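PDB 1XEB: protein ElaA from Pseudomonas aeruginosa, which probably transfers an acetyl or other acyl group from acyl-CoA to an amine, as a GNAT-type N-acetyltransferase of the ElaA family. Local coordinates for residues A[9-13]-A[45-51]; A[21-26]-A[39-44]. All blocks are in the same frame, centred on the assembly; numbering follows the deposited sequence.

Contact 1 of 2, residues A[9-13]-A[45-51]; sequences HHADL and LVGDTHH
This is an antiparallel strand-end contact clasped by histidine side chains, where strand 4-9 runs out beside the start of strand 50-56. His9 and His50 form a non-hydrogen-bonded pair, CA to CA 4.5 Å; beyond it the chain folds into a 3-10 turn at 10-12, and His10 N donates to Thr49 O (3.1 Å). In the other segment, Val46 to Thr49 make a type II' turn with Gly47 at phi 45°, psi -124°. His9 NE2 (chi1 t) donates a hydrogen bond to Asp48 OD1 (2.7 Å), while His9 ND1 accepts Ala11 N (3.0 Å). The rings form an offset edge-to-face pair, the edge of His9 toward the face of His50 (centroids 5.1 Å, planes 72°), and His9 CA lies 3.7 Å from the His50 centroid. His10 NE2 (chi1 p) donates to Gly47 O (2.9 Å); Leu45 CA lies over the His10 face, 3.8 Å from its centroid. Leu13 CD1 makes a CH-pi contact with His51. Pairing continues from His51 to Lys8, strand 59-67 flanks His50 at Leu66, and helix 15-32 follows Leu13.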
loop_
_atom_site.group_PDB
_atom_site.type_symbol
_atom_site.label_atom_id
_atom_site.label_comp_id
_atom_site.label_asym_id
_atom_site.label_seq_id
_atom_site.Cartn_x
_atom_site.Cartn_y
_atom_site.Cartn_z
ATOM N N HIS A 9 6.934 -0.690 -12.108
ATOM C CA HIS A 9 8.109 -1.193 -11.423
ATOM C C HIS A 9 8.817 0.109 -11.040
ATOM O O HIS A 9 8.739 1.098 -11.778
ATOM C CB HIS A 9 8.955 -1.999 -12.409
ATOM C CG HIS A 9 10.142 -2.662 -11.798
ATOM N ND1 HIS A 9 11.240 -1.960 -11.355
ATOM C CD2 HIS A 9 10.414 -3.970 -11.574
ATOM C CE1 HIS A 9 12.141 -2.806 -10.887
ATOM N NE2 HIS A 9 11.665 -4.032 -11.009
ATOM N N HIS A 10 9.503 0.125 -9.905
ATOM C CA HIS A 10 10.177 1.342 -9.482
ATOM C C HIS A 10 11.211 1.865 -10.480
ATOM O O HIS A 10 11.430 3.070 -10.565
ATOM C CB HIS A 10 10.847 1.128 -8.126
ATOM C CG HIS A 10 12.080 0.288 -8.187
ATOM N ND1 HIS A 10 13.324 0.813 -8.451
ATOM C CD2 HIS A 10 12.262 -1.043 -8.012
ATOM C CE1 HIS A 10 14.223 -0.155 -8.435
ATOM N NE2 HIS A 10 13.604 -1.291 -8.172
ATOM N N ALA A 11 11.847 0.968 -11.224
ATOM C CA ALA A 11 12.865 1.375 -12.182
ATOM C C ALA A 11 12.295 2.170 -13.348
ATOM O O ALA A 11 13.044 2.768 -14.112
ATOM C CB ALA A 11 13.598 0.158 -12.704
ATOM N N ASP A 12 10.968 2.172 -13.468
ATOM C CA ASP A 12 10.273 2.877 -14.534
ATOM C C ASP A 12 9.552 4.144 -14.072
ATOM O O ASP A 12 8.857 4.795 -14.855
ATOM C CB ASP A 12 9.277 1.932 -15.211
ATOM C CG ASP A 12 9.966 0.783 -15.914
ATOM O OD1 ASP A 12 10.934 1.059 -16.657
ATOM O OD2 ASP A 12 9.555 -0.385 -15.738
ATOM N N LEU A 13 9.707 4.505 -12.806
ATOM C CA LEU A 13 9.068 5.719 -12.319
ATOM C C LEU A 13 9.696 6.960 -12.973
ATOM O O LEU A 13 10.869 6.951 -13.357
ATOM C CB LEU A 13 9.224 5.831 -10.797
ATOM C CG LEU A 13 8.503 4.828 -9.894
ATOM C CD1 LEU A 13 9.028 4.922 -8.486
ATOM C CD2 LEU A 13 7.018 5.101 -9.923
ATOM N N LEU A 45 12.892 2.107 -3.972
ATOM C CA LEU A 45 13.643 1.884 -5.216
ATOM C C LEU A 45 14.596 0.685 -5.165
ATOM O O LEU A 45 15.763 0.806 -5.525
ATOM C CB LEU A 45 14.448 3.140 -5.580
ATOM C CG LEU A 45 13.781 4.494 -5.350
ATOM C CD1 LEU A 45 14.784 5.602 -5.702
ATOM C CD2 LEU A 45 12.503 4.611 -6.189
ATOM N N VAL A 46 14.108 -0.462 -4.716
ATOM C CA VAL A 46 14.952 -1.653 -4.643
ATOM C C VAL A 46 14.213 -2.873 -5.153
ATOM O O VAL A 46 12.983 -2.872 -5.199
ATOM C CB VAL A 46 15.401 -1.945 -3.196
ATOM C CG1 VAL A 46 16.338 -0.841 -2.705
ATOM C CG2 VAL A 46 14.158 -2.082 -2.292
ATOM N N GLY A 47 14.977 -3.909 -5.511
ATOM C CA GLY A 47 14.414 -5.148 -6.021
ATOM C C GLY A 47 13.328 -4.910 -7.052
ATOM O O GLY A 47 13.554 -4.235 -8.064
ATOM N N ASP A 48 12.145 -5.463 -6.801
ATOM C CA ASP A 48 11.034 -5.292 -7.717
ATOM C C ASP A 48 9.845 -4.561 -7.078
ATOM O O ASP A 48 8.687 -4.787 -7.441
ATOM C CB ASP A 48 10.583 -6.648 -8.281
ATOM C CG ASP A 48 11.597 -7.249 -9.261
ATOM O OD1 ASP A 48 12.052 -6.535 -10.188
ATOM O OD2 ASP A 48 11.924 -8.444 -9.106
ATOM N N THR A 49 10.119 -3.679 -6.132
ATOM C CA THR A 49 9.024 -2.952 -5.525
ATOM C C THR A 49 8.161 -2.286 -6.607
ATOM O O THR A 49 8.679 -1.574 -7.486
ATOM C CB THR A 49 9.527 -1.863 -4.604
ATOM O OG1 THR A 49 10.290 -2.445 -3.551
ATOM C CG2 THR A 49 8.368 -1.104 -4.023
ATOM N N HIS A 50 6.853 -2.519 -6.565
ATOM C CA HIS A 50 5.983 -1.874 -7.540
ATOM C C HIS A 50 5.192 -0.751 -6.890
ATOM O O HIS A 50 5.111 -0.666 -5.663
ATOM C CB HIS A 50 5.041 -2.888 -8.204
ATOM C CG HIS A 50 5.665 -3.615 -9.353
ATOM N ND1 HIS A 50 6.760 -4.433 -9.207
ATOM C CD2 HIS A 50 5.376 -3.611 -10.677
ATOM C CE1 HIS A 50 7.122 -4.902 -10.389
ATOM N NE2 HIS A 50 6.299 -4.416 -11.298
ATOM N N HIS A 51 4.630 0.122 -7.723
ATOM C CA HIS A 51 3.850 1.245 -7.236
ATOM C C HIS A 51 2.528 1.365 -8.004
ATOM O O HIS A 51 2.511 1.637 -9.213
ATOM C CB HIS A 51 4.677 2.529 -7.364
ATOM C CG HIS A 51 5.987 2.470 -6.636
ATOM N ND1 HIS A 51 6.151 2.944 -5.350
ATOM C CD2 HIS A 51 7.179 1.926 -6.991
ATOM C CE1 HIS A 51 7.384 2.689 -4.945
ATOM N NE2 HIS A 51 8.026 2.071 -5.922
#

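Contact 2 of 2, residues A[21-26]-A[39-44]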
loop_
_atom_site.group_PDB
_atom_site.type_symbol
_atom_site.label_atom_id
_atom_site.label_comp_id
_atom_site.label_asym_id
_atom_site.label_seq_id
_atom_site.Cartn_x
_atom_site.Cartn_y
_atom_site.Cartn_z
ATOM N N LEU A 21 3.945 10.430 -5.452
ATOM C CA LEU A 21 3.597 9.385 -4.501
ATOM C C LEU A 21 4.216 9.636 -3.113
ATOM O O LEU A 21 3.626 9.275 -2.100
ATOM C CB LEU A 21 3.995 8.003 -5.050
ATOM C CG LEU A 21 5.464 7.554 -5.042
ATOM C CD1 LEU A 21 5.802 6.868 -3.725
ATOM C CD2 LEU A 21 5.690 6.587 -6.189
ATOM N N LEU A 22 5.390 10.256 -3.048
ATOM C CA LEU A 22 5.969 10.514 -1.737
ATOM C C LEU A 22 5.234 11.690 -1.104
ATOM O O LEU A 22 5.071 11.779 0.121
ATOM C CB LEU A 22 7.463 10.817 -1.842
ATOM C CG LEU A 22 8.364 9.610 -2.143
ATOM C CD1 LEU A 22 9.833 10.071 -2.256
ATOM C CD2 LEU A 22 8.203 8.563 -1.033
ATOM N N GLN A 23 4.768 12.595 -1.945
ATOM C CA GLN A 23 4.058 13.745 -1.427
ATOM C C GLN A 23 2.688 13.363 -0.867
ATOM O O GLN A 23 2.231 13.941 0.127
ATOM C CB GLN A 23 3.900 14.772 -2.525
ATOM C CG GLN A 23 3.482 16.107 -1.999
ATOM C CD GLN A 23 2.246 16.583 -2.678
ATOM O OE1 GLN A 23 1.191 16.722 -2.048
ATOM N NE2 GLN A 23 2.354 16.827 -3.987
ATOM N N LEU A 24 2.029 12.394 -1.501
ATOM C CA LEU A 24 0.712 11.960 -1.031
ATOM C C LEU A 24 0.880 11.192 0.280
ATOM O O LEU A 24 0.131 11.383 1.249
ATOM C CB LEU A 24 0.042 11.065 -2.075
ATOM C CG LEU A 24 -1.304 10.454 -1.660
ATOM C CD1 LEU A 24 -2.280 11.547 -1.252
ATOM C CD2 LEU A 24 -1.864 9.636 -2.812
ATOM N N ARG A 25 1.896 10.338 0.306
ATOM C CA ARG A 25 2.182 9.522 1.481
ATOM C C ARG A 25 2.519 10.370 2.700
ATOM O O ARG A 25 2.081 10.076 3.825
ATOM C CB ARG A 25 3.318 8.545 1.155
ATOM C CG ARG A 25 2.835 7.293 0.446
ATOM C CD ARG A 25 3.968 6.516 -0.200
ATOM N NE ARG A 25 5.148 6.385 0.658
ATOM C CZ ARG A 25 6.229 5.716 0.295
ATOM N NH1 ARG A 25 7.284 5.634 1.108
ATOM N NH2 ARG A 25 6.242 5.113 -0.888
ATOM N N THR A 26 3.277 11.435 2.470
ATOM C CA THR A 26 3.676 12.321 3.548
ATOM C C THR A 26 2.473 13.098 4.048
ATOM O O THR A 26 2.275 13.279 5.262
ATOM C CB THR A 26 4.739 13.329 3.076
ATOM O OG1 THR A 26 5.916 12.632 2.661
ATOM C CG2 THR A 26 5.092 14.273 4.195
ATOM N N GLU A 39 9.058 8.544 6.402
ATOM C CA GLU A 39 8.259 8.114 5.270
ATOM C C GLU A 39 9.106 7.556 4.130
ATOM O O GLU A 39 8.720 6.578 3.493
ATOM C CB GLU A 39 7.429 9.301 4.771
ATOM C CG GLU A 39 6.458 9.000 3.636
ATOM C CD GLU A 39 5.431 7.954 4.015
ATOM O OE1 GLU A 39 4.735 8.166 5.028
ATOM O OE2 GLU A 39 5.321 6.931 3.302
ATOM N N VAL A 40 10.243 8.186 3.854
ATOM C CA VAL A 40 11.129 7.750 2.771
ATOM C C VAL A 40 12.007 6.671 3.381
ATOM O O VAL A 40 13.169 6.906 3.709
ATOM C CB VAL A 40 11.996 8.924 2.296
ATOM C CG1 VAL A 40 12.739 8.554 1.027
ATOM C CG2 VAL A 40 11.120 10.145 2.107
ATOM N N ASP A 41 11.433 5.480 3.511
ATOM C CA ASP A 41 12.088 4.362 4.172
ATOM C C ASP A 41 13.066 3.473 3.422
ATOM O O ASP A 41 13.439 2.424 3.936
ATOM C CB ASP A 41 11.019 3.480 4.848
ATOM C CG ASP A 41 10.164 2.692 3.849
ATOM O OD1 ASP A 41 9.394 1.816 4.296
ATOM O OD2 ASP A 41 10.250 2.931 2.630
ATOM N N GLY A 42 13.481 3.856 2.222
ATOM C CA GLY A 42 14.433 3.028 1.492
ATOM C C GLY A 42 13.931 1.766 0.793
ATOM O O GLY A 42 14.712 1.077 0.130
ATOM N N LEU A 43 12.648 1.435 0.912
ATOM C CA LEU A 43 12.151 0.223 0.249
ATOM C C LEU A 43 11.466 0.545 -1.071
ATOM O O LEU A 43 10.944 -0.354 -1.755
ATOM C CB LEU A 43 11.174 -0.515 1.159
ATOM C CG LEU A 43 11.744 -0.891 2.521
ATOM C CD1 LEU A 43 10.631 -1.425 3.401
ATOM C CD2 LEU A 43 12.861 -1.925 2.348
ATOM N N ASP A 44 11.497 1.821 -1.441
ATOM C CA ASP A 44 10.849 2.285 -2.657
ATOM C C ASP A 44 11.566 2.026 -3.963
ATOM O O ASP A 44 10.915 1.749 -4.964
ATOM C CB ASP A 44 10.543 3.775 -2.553
ATOM C CG ASP A 44 9.444 4.075 -1.556
ATOM O OD1 ASP A 44 9.717 4.730 -0.527
ATOM O OD2 ASP A 44 8.295 3.657 -1.799
#
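Leu21 opens this stretch of helix 15-32, and its side chain packs on Leu60 and Tyr63 of strand 59-67; toward the loop, Leu21 CD1 comes only within 4.5 Å of Asp44 OD2. One residue on, Leu22 lays CD2 4.2 Å from Asp44 OD1, an apolar shoulder beside the carboxylate. Leu24, out of reach of 39-44, packs on Leu60 of strand 59-67. Arg25 makes all the hydrogen bonds across the two segments. Its side chain reaches across to 39-44, and the guanidinium meets Glu39 OE2 and Asp44 OD2 near its own plane. Arg25 NE makes a salt bridge to Glu39 OE2 (2.7 Å) and Arg25 NH2 one to Asp44 OD2 (2.7 Å), the latter a nearly straight hydrogen bond. Arg25 NH1 donates to Asp44 OD1 (3.1 Å) and to the backbone Glu39 O (2.9 Å), with a weak bond to Glu39 OE2 (3.2 Å). Asp44 is thus gripped in a bidentate salt bridge, and one side chain holds Glu39 and Asp44, the first and last residues of 39-44. Arg25 NH1 to Asp41 OD2, at 4.3 Å, is too long for a salt bridge; Asp41 pairs with Arg65 instead. Glu39 OE2 also pairs with Arg80, and Glu39 OE1 bonds to Tyr37. Thr26 closes the segment: Thr26 OG1 turns back to Leu22 O at 2.8 Å, within the helix, and touches Glu39 CG at 3.8 Å. The result is a largely buried salt-bridge network centred on one helical arginine, which ties the irregular connection between helix 15-32 and strand 50-56 back onto the helix within the GNAT fold.

In the fold
Contact 2 is nested in the chain loop closed by contact 1, and the two share an irregular connection: 39-44 runs directly into 45-51. They meet where Thr49 OG1 probably bonds to Leu43 O (2.8 Å) and His51 NE2 to Asp44 O (3.1 Å), so side chains at the strand entrance hold the loop backbone. Contact 1 lies at a strand end and relies on histidine rings, turn carbonyls and one carboxylate, with His9, His10 and Asp48 partly exposed; contact 2 joins helix to loop through an ionic network whose Arg25, Glu39 and Asp44 are buried. Tyr63 of strand 59-67 connects them, hydrogen-bonded to His51 and, weakly, to Arg25.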